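Local coordinates for protein halogenase PltM (Pseudomonas fluorescens, PDB 6BZN) that halogenates phenolic compounds, with unusual breadth in the substrates and halides it accepts, as an FAD-binding flavoprotein halogenase, at residues 93-96 and 97-101; 146-149 and 150-154; 224-228 and 229-233; 406-409 and 410-414. All blocks are in the same frame, centred on the assembly; numbering follows the deposited sequence.

Contact 1: residues 93-96 and 97-101; sequences DKII and QHVGS
The carbonyl oxygen of Ile95 takes two backbone donors at once: Val99 N at 2.8 Å, in the usual helical i+4 step, and Gly100 N at 3.0 Å from Ile95 O, one residue further on. The second bond, 168° at the hydrogen, spans five residues, which makes the last turn wider than an alpha-helical one. Gly100 turns there with a positive phi of 155°, a conformation in which a CB would press on the preceding carbonyl. Where the chain continues, Ile96 CD1 lies 3.3 Å from Ser101 O, while the Ser101 hydroxyl bonds Thr270 beyond the contact.

Ile95 and Val99 lie alongside each other, pointing the same way, with Ile95 CG2 4.0 Å from Val99 CB. Ile95 packs on Ile143 and Val99 on Phe146, both of helix 140-153. On the solvent side His98 sets the edge of its imidazole toward the helix, CD2 being 3.3 Å from Lys94 O and near the ring plane. Gln97 CG rests over one face of this ring, offset toward its rim, and Tyr88 stacks on the imidazole. A water in the ring plane, 2.9 Å from His98 NE2, also accepts from Lys94 NZ; the lysine chain, bent at chi2 (-68°), runs outward from the helix and brings NZ within reach of the water. Two groups that may both carry positive charge thus meet through a water rather than directly. The whole is a glycine-terminated helix C-terminus, with one carbonyl near the end, that of Ile95, shared by an i+4 and an i+5 donor.

Contact 2: residues 146-149 and 150-154; sequences FALM and IALKH
Phe146 and Ile150, one helical turn apart, cross obliquely: the isoleucine CD1 comes to 3.9 Å from Phe146 CE1, meeting the ring neither squarely on its face nor at its edge. The phenyl reaches this position because CG stands opposite the backbone N (chi1 -177°), which swings the ring forward along helix 140-153 toward its partner. Leu148 and Leu152 cross in a similar way on another side, with Leu148 CG 4.0 Å from Leu152 CD1.

Lys153 behaves differently. Its chain folds at chi3 (-64°) over the carbonyl of Met149, CG lying 3.2 Å and CE 3.4 Å from Met149 O, while its backbone N bonds the same oxygen. The amine then goes on to a salt bridge with Glu85 of helix 84-88. At the helix end His154 turns its ring back, and ND1 donates to Ile150 O at 2.9 Å, nearly straight (168°) and in the imidazole plane. The backbone N of His154 bonds that oxygen from the opposite face of the carbonyl.

Ile150 also touches Ala40, Ile83 and Ile86, and Ala147 meets Ile33, a residue seen to bind FAD in this protein. An alanine in place of Ile150 is likely to open a gap beside Phe146 CE1 and leave that ring freer to shift against helix 84-88. The chemistry is therefore split: apolar side chains seat the helix on its neighbours, while the Ile150 carbonyl, accepting two hydrogen bonds, closes the helix end, and the bond from His154 ND1 implies a proton on that nitrogen, whatever the state of NE2.

Contact 3: residues 224-228 and 229-233; sequences NVKSY and EDALA
The Tyr228 ring carries Leu232 on one face: its CB stands over the ring 3.9 Å from the centroid, only 18° off the normal, in a CH-pi contact. The leucine chain crosses the tyrosine at about a right angle, bringing Leu232 CD1 to 3.4 Å from Tyr228 CE2. Toward the CE1 rim, on the same side of the ring plane, Ala233 CB lies 4.1 Å from Tyr228 CE1, and Ala233 O approaches obliquely. The ring lies against this turn because its CG stands opposite the backbone N (chi1 -178°); Leu244, Thr238 and Leu249 add to its surroundings.

The backbone of the same residue supports the arrangement. Tyr228 O accepts from Leu232 N at 2.8 Å and, from the opposite face of the carbonyl, from Ala233 N at 3.3 Å, so the short helix 228-231 closes where Leu232 and Ala233 pack on the ring.

At the other end Ser227 is the N-cap. Its OG accepts from Asp230 N at 3.0 Å. In return, Asp230 OD2 reaches Ser227 N through a water, 2.7 Å from OD2, which makes a water-mediated counterpart of the capping box. Glu229 points elsewhere, its two carboxylate oxygens accepting from the backbone N of Leu244 and Phe245.

Replacing Tyr228 by an alanine would probably leave Leu232 and Ala233 without the surface they pack on and open a gap toward strand 248-253. A helix of barely one turn is thus held by the Ser227 cap at its start and, where it closes, by the two bonds to Tyr228 O and packing on the aromatic ring.

Contact 4: residues 406-409 and 410-414; sequences AFSD and FHLWN
A type I beta turn from Ala406 to Asp409 joins helix 383-406 to helix 410-441, and Trp413 N closes the first turn of the new helix on Asp409 O at 2.9 Å. Asp409 is the N-cap. With CG opposite the backbone N (chi1 176°), its carboxylate swings over the helix start, and OD2 accepts from Leu412 N at 3.0 Å, on the anti side and 26° out of the carboxylate plane. OD1 serves the remaining amides indirectly, taking two waters, one of which accepts from Phe410 N and the other from His411 N.

The side chains that pack within the turn are apolar. Phe407 and Trp413 lie alongside each other in an oblique pair, their planes inclined at 51°, with Trp413 CZ3 near the plane of the phenyl at its edge: Phe407 CE1 is 3.5 Å from Trp413 CZ3. Ala406 CB fills the angle beside them, 3.7 Å from Trp413 CE3, and Leu412 spreads CD2 toward Ala406 CA and Ser408 OG. The Ser408 hydroxyl itself bonds Glu405 O. Phe112 and Trp416 also meet the indole, and Trp114 NE1 bonds Phe407 O.

The four leading N-H groups of the helix are therefore all satisfied, two by Asp409 and two by its waters. A direct amide bond and two donating waters on one carboxylate, together with the positive end of the helix, would be expected to favour its ionised form.

In the fold
Contacts 1 and 2 sit on neighbouring helices, 92-98 and 140-153, and touch where Phe146 packs against Val99 and the carbonyl of His98. Contact 2 is the more buried, lying beside FAD-binding Ile33, whereas contact 1 is a surface contact with water between its polar side chains. Both deal with helix C-terminal ends, each through a carbonyl that takes two donors. Contacts 3 and 4, partly buried and with centres about 23 Å apart, start helices with Ser227 and Asp409 as N-caps, though contact 3 also closes its short helix on a doubly accepting carbonyl; both lie away from the FAD-binding residues, and both enlist strand 248-253. Contacts 2 and 4 lie on opposite sides of the chain's centre.

Contact 1: residues 93-96 and 97-101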
loop_
_atom_site.group_PDB
_atom_site.type_symbol
_atom_site.label_atom_id
_atom_site.label_comp_id
_atom_site.label_asym_id
_atom_site.label_seq_id
_atom_site.Cartn_x
_atom_site.Cartn_y
_atom_site.Cartn_z
ATOM N N ASP A 93 18.855 -2.801 -3.160
ATOM C CA ASP A 93 20.276 -3.123 -2.985
ATOM C C ASP A 93 20.684 -2.901 -1.526
ATOM O O ASP A 93 21.384 -3.732 -0.946
ATOM C CB ASP A 93 21.163 -2.358 -3.981
ATOM C CG ASP A 93 20.890 -2.751 -5.460
ATOM O OD1 ASP A 93 20.419 -3.877 -5.744
ATOM O OD2 ASP A 93 21.145 -1.916 -6.354
ATOM N N LYS A 94 20.181 -1.837 -0.908
ATOM C CA LYS A 94 20.420 -1.612 0.509
ATOM C C LYS A 94 19.728 -2.657 1.402
ATOM O O LYS A 94 20.282 -3.016 2.423
ATOM C CB LYS A 94 20.008 -0.211 0.956
ATOM C CG LYS A 94 20.701 0.943 0.242
ATOM C CD LYS A 94 22.188 1.051 0.568
ATOM C CE LYS A 94 22.748 2.373 0.048
ATOM N NZ LYS A 94 24.181 2.292 -0.374
ATOM N N ILE A 95 18.529 -3.120 1.036
ATOM C CA ILE A 95 17.868 -4.223 1.778
ATOM C C ILE A 95 18.712 -5.495 1.772
ATOM O O ILE A 95 18.935 -6.099 2.823
ATOM C CB ILE A 95 16.466 -4.539 1.221
ATOM C CG1 ILE A 95 15.524 -3.379 1.544
ATOM C CG2 ILE A 95 15.913 -5.860 1.786
ATOM C CD1 ILE A 95 14.214 -3.428 0.795
ATOM N N ILE A 96 19.186 -5.882 0.590
ATOM C CA ILE A 96 20.013 -7.084 0.442
ATOM C C ILE A 96 21.258 -6.947 1.322
ATOM O O ILE A 96 21.621 -7.864 2.045
ATOM C CB ILE A 96 20.401 -7.302 -1.051
ATOM C CG1 ILE A 96 19.161 -7.618 -1.913
ATOM C CG2 ILE A 96 21.473 -8.378 -1.228
ATOM C CD1 ILE A 96 18.395 -8.857 -1.557
ATOM N N GLN A 97 21.877 -5.771 1.281
ATOM C CA GLN A 97 23.132 -5.509 1.997
ATOM C C GLN A 97 22.994 -5.458 3.532
ATOM O O GLN A 97 23.850 -5.973 4.249
ATOM C CB GLN A 97 23.739 -4.207 1.459
ATOM C CG GLN A 97 25.014 -3.737 2.123
ATOM C CD GLN A 97 25.534 -2.436 1.529
ATOM O OE1 GLN A 97 25.084 -1.980 0.467
ATOM N NE2 GLN A 97 26.497 -1.834 2.212
ATOM N N HIS A 98 21.920 -4.854 4.028
ATOM C CA HIS A 98 21.768 -4.590 5.466
ATOM C C HIS A 98 20.730 -5.409 6.192
ATOM O O HIS A 98 20.899 -5.653 7.376
ATOM C CB HIS A 98 21.442 -3.127 5.697
ATOM C CG HIS A 98 22.524 -2.209 5.240
ATOM N ND1 HIS A 98 23.670 -1.997 5.974
ATOM C CD2 HIS A 98 22.653 -1.475 4.111
ATOM C CE1 HIS A 98 24.450 -1.148 5.327
ATOM N NE2 HIS A 98 23.854 -0.812 4.197
ATOM N N VAL A 99 19.644 -5.775 5.527
ATOM C CA VAL A 99 18.609 -6.589 6.150
ATOM C C VAL A 99 18.947 -8.062 5.922
ATOM O O VAL A 99 18.961 -8.861 6.857
ATOM C CB VAL A 99 17.206 -6.283 5.592
ATOM C CG1 VAL A 99 16.162 -7.148 6.296
ATOM C CG2 VAL A 99 16.866 -4.811 5.766
ATOM N N GLY A 100 19.193 -8.408 4.662
ATOM C CA GLY A 100 19.613 -9.750 4.308
ATOM C C GLY A 100 19.253 -10.093 2.888
ATOM O O GLY A 100 18.309 -9.541 2.313
ATOM N N SER A 101 19.977 -11.048 2.326
ATOM C CA SER A 101 19.815 -11.363 0.909
ATOM C C SER A 101 18.467 -12.036 0.579
ATOM O O SER A 101 18.056 -12.036 -0.582
ATOM C CB SER A 101 20.978 -12.212 0.398
ATOM O OG SER A 101 21.096 -13.419 1.127
HETATM O O HOH W 1 24.862 1.274 2.425
#

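Contact 2: residues 146-149 and 150-154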
loop_
_atom_site.group_PDB
_atom_site.type_symbol
_atom_site.label_atom_id
_atom_site.label_comp_id
_atom_site.label_asym_id
_atom_site.label_seq_id
_atom_site.Cartn_x
_atom_site.Cartn_y
_atom_site.Cartn_z
ATOM N N PHE A 146 13.420 -6.631 11.021
ATOM C CA PHE A 146 14.455 -5.582 10.951
ATOM C C PHE A 146 13.945 -4.230 11.460
ATOM O O PHE A 146 14.629 -3.563 12.224
ATOM C CB PHE A 146 14.981 -5.462 9.517
ATOM C CG PHE A 146 16.080 -4.465 9.346
ATOM C CD1 PHE A 146 15.789 -3.143 9.002
ATOM C CD2 PHE A 146 17.403 -4.838 9.501
ATOM C CE1 PHE A 146 16.809 -2.217 8.822
ATOM C CE2 PHE A 146 18.424 -3.915 9.341
ATOM C CZ PHE A 146 18.130 -2.607 8.990
ATOM N N ALA A 147 12.743 -3.846 11.042
ATOM C CA ALA A 147 12.117 -2.615 11.511
ATOM C C ALA A 147 11.956 -2.609 13.029
ATOM O O ALA A 147 12.299 -1.609 13.684
ATOM C CB ALA A 147 10.761 -2.403 10.834
ATOM N N LEU A 148 11.473 -3.709 13.601
ATOM C CA LEU A 148 11.376 -3.776 15.063
ATOM C C LEU A 148 12.751 -3.609 15.708
ATOM O O LEU A 148 12.879 -2.959 16.742
ATOM C CB LEU A 148 10.749 -5.082 15.531
ATOM C CG LEU A 148 10.555 -5.206 17.050
ATOM C CD1 LEU A 148 9.686 -4.081 17.606
ATOM C CD2 LEU A 148 9.921 -6.541 17.371
ATOM N N MET A 149 13.771 -4.210 15.117
ATOM C CA MET A 149 15.123 -4.050 15.648
ATOM C C MET A 149 15.550 -2.575 15.655
ATOM O O MET A 149 16.200 -2.131 16.607
ATOM C CB MET A 149 16.129 -4.907 14.901
ATOM C CG MET A 149 15.903 -6.398 15.052
ATOM S SD MET A 149 16.967 -7.300 13.900
ATOM C CE MET A 149 16.175 -8.913 13.913
ATOM N N ILE A 150 15.153 -1.804 14.640
ATOM C CA ILE A 150 15.421 -0.352 14.652
ATOM C C ILE A 150 14.838 0.277 15.923
ATOM O O ILE A 150 15.527 1.008 16.636
ATOM C CB ILE A 150 14.839 0.404 13.434
ATOM C CG1 ILE A 150 15.409 -0.160 12.125
ATOM C CG2 ILE A 150 15.166 1.896 13.555
ATOM C CD1 ILE A 150 14.871 0.471 10.858
ATOM N N ALA A 151 13.563 -0.003 16.185
ATOM C CA ALA A 151 12.877 0.558 17.352
ATOM C C ALA A 151 13.551 0.174 18.666
ATOM O O ALA A 151 13.760 1.024 19.543
ATOM C CB ALA A 151 11.436 0.115 17.376
ATOM N N LEU A 152 13.881 -1.109 18.795
ATOM C CA LEU A 152 14.509 -1.622 20.022
ATOM C C LEU A 152 15.861 -0.961 20.291
ATOM O O LEU A 152 16.198 -0.634 21.435
ATOM C CB LEU A 152 14.695 -3.144 19.926
ATOM C CG LEU A 152 13.399 -3.950 19.957
ATOM C CD1 LEU A 152 13.625 -5.408 19.560
ATOM C CD2 LEU A 152 12.783 -3.878 21.339
ATOM N N LYS A 153 16.634 -0.775 19.229
ATOM C CA LYS A 153 17.961 -0.157 19.349
ATOM C C LYS A 153 17.885 1.323 19.728
ATOM O O LYS A 153 18.849 1.882 20.256
ATOM C CB LYS A 153 18.757 -0.344 18.060
ATOM C CG LYS A 153 19.179 -1.790 17.826
ATOM C CD LYS A 153 20.061 -1.963 16.599
ATOM C CE LYS A 153 19.344 -1.603 15.314
ATOM N NZ LYS A 153 20.270 -1.705 14.162
ATOM N N HIS A 154 16.751 1.956 19.439
ATOM C CA HIS A 154 16.505 3.336 19.853
ATOM C C HIS A 154 15.810 3.473 21.198
ATOM O O HIS A 154 15.503 4.585 21.605
ATOM C CB HIS A 154 15.737 4.079 18.772
ATOM C CG HIS A 154 16.584 4.439 17.606
ATOM N ND1 HIS A 154 16.766 3.594 16.537
ATOM C CD2 HIS A 154 17.346 5.529 17.363
ATOM C CE1 HIS A 154 17.586 4.157 15.671
ATOM N NE2 HIS A 154 17.948 5.335 16.146
#

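Contact 3: residues 224-228 and 229-233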
loop_
_atom_site.group_PDB
_atom_site.type_symbol
_atom_site.label_atom_id
_atom_site.label_comp_id
_atom_site.label_asym_id
_atom_site.label_seq_id
_atom_site.Cartn_x
_atom_site.Cartn_y
_atom_site.Cartn_z
ATOM N N ASN A 224 8.896 -22.340 -7.232
ATOM C CA ASN A 224 8.932 -22.743 -8.639
ATOM C C ASN A 224 7.843 -22.109 -9.506
ATOM O O ASN A 224 7.302 -22.763 -10.406
ATOM C CB ASN A 224 8.909 -24.286 -8.755
ATOM C CG ASN A 224 10.219 -24.917 -8.328
ATOM O OD1 ASN A 224 11.262 -24.270 -8.358
ATOM N ND2 ASN A 224 10.179 -26.180 -7.925
ATOM N N VAL A 225 7.538 -20.840 -9.240
ATOM C CA VAL A 225 6.659 -20.090 -10.105
ATOM C C VAL A 225 7.475 -19.597 -11.298
ATOM O O VAL A 225 8.450 -18.856 -11.125
ATOM C CB VAL A 225 6.005 -18.896 -9.392
ATOM C CG1 VAL A 225 5.090 -18.152 -10.348
ATOM C CG2 VAL A 225 5.213 -19.374 -8.179
ATOM N N LYS A 226 7.056 -19.969 -12.499
ATOM C CA LYS A 226 7.738 -19.522 -13.718
ATOM C C LYS A 226 7.628 -18.030 -13.971
ATOM O O LYS A 226 6.594 -17.434 -13.715
ATOM C CB LYS A 226 7.156 -20.201 -14.949
ATOM C CG LYS A 226 7.737 -21.545 -15.256
ATOM C CD LYS A 226 7.525 -21.874 -16.730
ATOM C CE LYS A 226 8.252 -23.155 -17.071
ATOM N NZ LYS A 226 7.807 -23.645 -18.393
ATOM N N SER A 227 8.685 -17.457 -14.538
ATOM C CA SER A 227 8.697 -16.062 -14.927
ATOM C C SER A 227 7.727 -15.823 -16.090
ATOM O O SER A 227 7.480 -16.723 -16.897
ATOM C CB SER A 227 10.108 -15.643 -15.350
ATOM O OG SER A 227 10.444 -16.167 -16.629
ATOM N N TYR A 228 7.203 -14.607 -16.185
ATOM C CA TYR A 228 6.347 -14.245 -17.315
ATOM C C TYR A 228 7.053 -14.543 -18.656
ATOM O O TYR A 228 6.442 -15.075 -19.582
ATOM C CB TYR A 228 5.955 -12.775 -17.278
ATOM C CG TYR A 228 5.026 -12.433 -18.418
ATOM C CD1 TYR A 228 5.534 -12.066 -19.673
ATOM C CD2 TYR A 228 3.652 -12.537 -18.270
ATOM C CE1 TYR A 228 4.687 -11.785 -20.730
ATOM C CE2 TYR A 228 2.791 -12.257 -19.314
ATOM C CZ TYR A 228 3.315 -11.897 -20.550
ATOM O OH TYR A 228 2.478 -11.628 -21.588
ATOM N N GLU A 229 8.331 -14.193 -18.744
ATOM C CA GLU A 229 9.074 -14.340 -20.001
ATOM C C GLU A 229 9.209 -15.813 -20.408
ATOM O O GLU A 229 9.093 -16.122 -21.592
ATOM C CB GLU A 229 10.445 -13.676 -19.934
ATOM C CG GLU A 229 10.438 -12.166 -20.118
ATOM C CD GLU A 229 9.768 -11.405 -18.979
ATOM O OE1 GLU A 229 9.044 -10.429 -19.275
ATOM O OE2 GLU A 229 9.967 -11.765 -17.792
ATOM N N ASP A 230 9.451 -16.704 -19.443
ATOM C CA ASP A 230 9.530 -18.155 -19.706
ATOM C C ASP A 230 8.175 -18.802 -19.931
ATOM O O ASP A 230 8.068 -19.737 -20.715
ATOM C CB ASP A 230 10.234 -18.910 -18.559
ATOM C CG ASP A 230 11.719 -18.618 -18.481
ATOM O OD1 ASP A 230 12.306 -18.212 -19.509
ATOM O OD2 ASP A 230 12.308 -18.770 -17.385
ATOM N N ALA A 231 7.149 -18.329 -19.232
ATOM C CA ALA A 231 5.837 -18.967 -19.267
ATOM C C ALA A 231 4.993 -18.494 -20.440
ATOM O O ALA A 231 4.230 -19.282 -20.992
ATOM C CB ALA A 231 5.089 -18.719 -17.969
ATOM N N LEU A 232 5.084 -17.212 -20.786
ATOM C CA LEU A 232 4.131 -16.591 -21.713
ATOM C C LEU A 232 4.760 -15.933 -22.936
ATOM O O LEU A 232 4.382 -16.257 -24.057
ATOM C CB LEU A 232 3.223 -15.610 -20.963
ATOM C CG LEU A 232 2.141 -16.313 -20.126
ATOM C CD1 LEU A 232 1.528 -15.381 -19.094
ATOM C CD2 LEU A 232 1.070 -16.935 -21.010
ATOM N N ALA A 233 5.688 -14.998 -22.756
ATOM C CA ALA A 233 6.271 -14.317 -23.915
ATOM C C ALA A 233 7.528 -13.584 -23.531
ATOM O O ALA A 233 7.530 -12.870 -22.523
ATOM C CB ALA A 233 5.276 -13.338 -24.523
HETATM O O HOH W 2 11.026 -19.122 -14.988
#

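Contact 4: residues 406-409 and 410-414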
loop_
_atom_site.group_PDB
_atom_site.type_symbol
_atom_site.label_atom_id
_atom_site.label_comp_id
_atom_site.label_asym_id
_atom_site.label_seq_id
_atom_site.Cartn_x
_atom_site.Cartn_y
_atom_site.Cartn_z
ATOM N N ALA A 406 -12.678 -0.978 -15.102
ATOM C CA ALA A 406 -11.792 -0.929 -16.260
ATOM C C ALA A 406 -11.172 -2.285 -16.629
ATOM O O ALA A 406 -10.693 -2.436 -17.757
ATOM C CB ALA A 406 -10.695 0.098 -16.052
ATOM N N PHE A 407 -11.157 -3.251 -15.706
ATOM C CA PHE A 407 -10.716 -4.608 -16.027
ATOM C C PHE A 407 -11.540 -5.296 -17.128
ATOM O O PHE A 407 -11.108 -6.325 -17.645
ATOM C CB PHE A 407 -10.792 -5.555 -14.812
ATOM C CG PHE A 407 -9.837 -5.266 -13.665
ATOM C CD1 PHE A 407 -8.762 -4.373 -13.751
ATOM C CD2 PHE A 407 -10.005 -5.983 -12.479
ATOM C CE1 PHE A 407 -7.915 -4.170 -12.649
ATOM C CE2 PHE A 407 -9.161 -5.796 -11.396
ATOM C CZ PHE A 407 -8.121 -4.882 -11.470
ATOM N N SER A 408 -12.729 -4.781 -17.456
ATOM C CA SER A 408 -13.610 -5.435 -18.447
ATOM C C SER A 408 -13.066 -5.500 -19.875
ATOM O O SER A 408 -13.571 -6.279 -20.659
ATOM C CB SER A 408 -14.987 -4.755 -18.504
ATOM O OG SER A 408 -14.849 -3.392 -18.859
ATOM N N ASP A 409 -12.082 -4.682 -20.218
ATOM C CA ASP A 409 -11.613 -4.572 -21.606
ATOM C C ASP A 409 -10.185 -4.033 -21.632
ATOM O O ASP A 409 -9.864 -3.089 -20.901
ATOM C CB ASP A 409 -12.556 -3.626 -22.358
ATOM C CG ASP A 409 -12.118 -3.367 -23.782
ATOM O OD1 ASP A 409 -12.241 -4.279 -24.611
ATOM O OD2 ASP A 409 -11.650 -2.249 -24.067
ATOM N N PHE A 410 -9.308 -4.625 -22.446
ATOM C CA PHE A 410 -7.927 -4.175 -22.437
ATOM C C PHE A 410 -7.771 -2.722 -22.881
ATOM O O PHE A 410 -7.057 -1.965 -22.238
ATOM C CB PHE A 410 -6.978 -5.038 -23.272
ATOM C CG PHE A 410 -5.629 -4.413 -23.379
ATOM C CD1 PHE A 410 -4.792 -4.385 -22.269
ATOM C CD2 PHE A 410 -5.248 -3.721 -24.530
ATOM C CE1 PHE A 410 -3.567 -3.737 -22.320
ATOM C CE2 PHE A 410 -4.020 -3.075 -24.589
ATOM C CZ PHE A 410 -3.183 -3.081 -23.486
ATOM N N HIS A 411 -8.412 -2.336 -23.993
ATOM C CA HIS A 411 -8.281 -0.957 -24.478
ATOM C C HIS A 411 -8.732 0.038 -23.397
ATOM O O HIS A 411 -8.051 1.038 -23.136
ATOM C CB HIS A 411 -9.038 -0.739 -25.804
ATOM C CG HIS A 411 -8.943 0.663 -26.322
ATOM N ND1 HIS A 411 -7.757 1.212 -26.765
ATOM C CD2 HIS A 411 -9.878 1.637 -26.445
ATOM C CE1 HIS A 411 -7.967 2.465 -27.134
ATOM N NE2 HIS A 411 -9.241 2.749 -26.942
ATOM N N LEU A 412 -9.843 -0.264 -22.734
ATOM C CA LEU A 412 -10.336 0.566 -21.635
ATOM C C LEU A 412 -9.300 0.623 -20.507
ATOM O O LEU A 412 -8.979 1.715 -20.009
ATOM C CB LEU A 412 -11.687 0.051 -21.127
ATOM C CG LEU A 412 -12.333 0.759 -19.929
ATOM C CD1 LEU A 412 -12.497 2.243 -20.178
ATOM C CD2 LEU A 412 -13.667 0.103 -19.615
ATOM N N TRP A 413 -8.748 -0.534 -20.140
ATOM C CA TRP A 413 -7.695 -0.562 -19.126
ATOM C C TRP A 413 -6.517 0.321 -19.547
ATOM O O TRP A 413 -6.006 1.113 -18.757
ATOM C CB TRP A 413 -7.198 -1.974 -18.803
ATOM C CG TRP A 413 -6.110 -1.889 -17.828
ATOM C CD1 TRP A 413 -4.770 -1.965 -18.076
ATOM C CD2 TRP A 413 -6.245 -1.581 -16.446
ATOM N NE1 TRP A 413 -4.068 -1.749 -16.919
ATOM C CE2 TRP A 413 -4.951 -1.516 -15.902
ATOM C CE3 TRP A 413 -7.342 -1.371 -15.605
ATOM C CZ2 TRP A 413 -4.721 -1.259 -14.546
ATOM C CZ3 TRP A 413 -7.120 -1.117 -14.263
ATOM C CH2 TRP A 413 -5.815 -1.055 -13.743
ATOM N N ASN A 414 -6.090 0.179 -20.797
ATOM C CA ASN A 414 -4.945 0.940 -21.291
ATOM C C ASN A 414 -5.194 2.438 -21.125
ATOM O O ASN A 414 -4.342 3.150 -20.583
ATOM C CB ASN A 414 -4.650 0.536 -22.755
ATOM C CG ASN A 414 -3.478 1.280 -23.362
ATOM O OD1 ASN A 414 -2.645 1.860 -22.674
ATOM N ND2 ASN A 414 -3.420 1.268 -24.696
HETATM O O HOH W 3 -9.489 -4.201 -25.993
HETATM O O HOH W 4 -10.179 -6.378 -24.762
#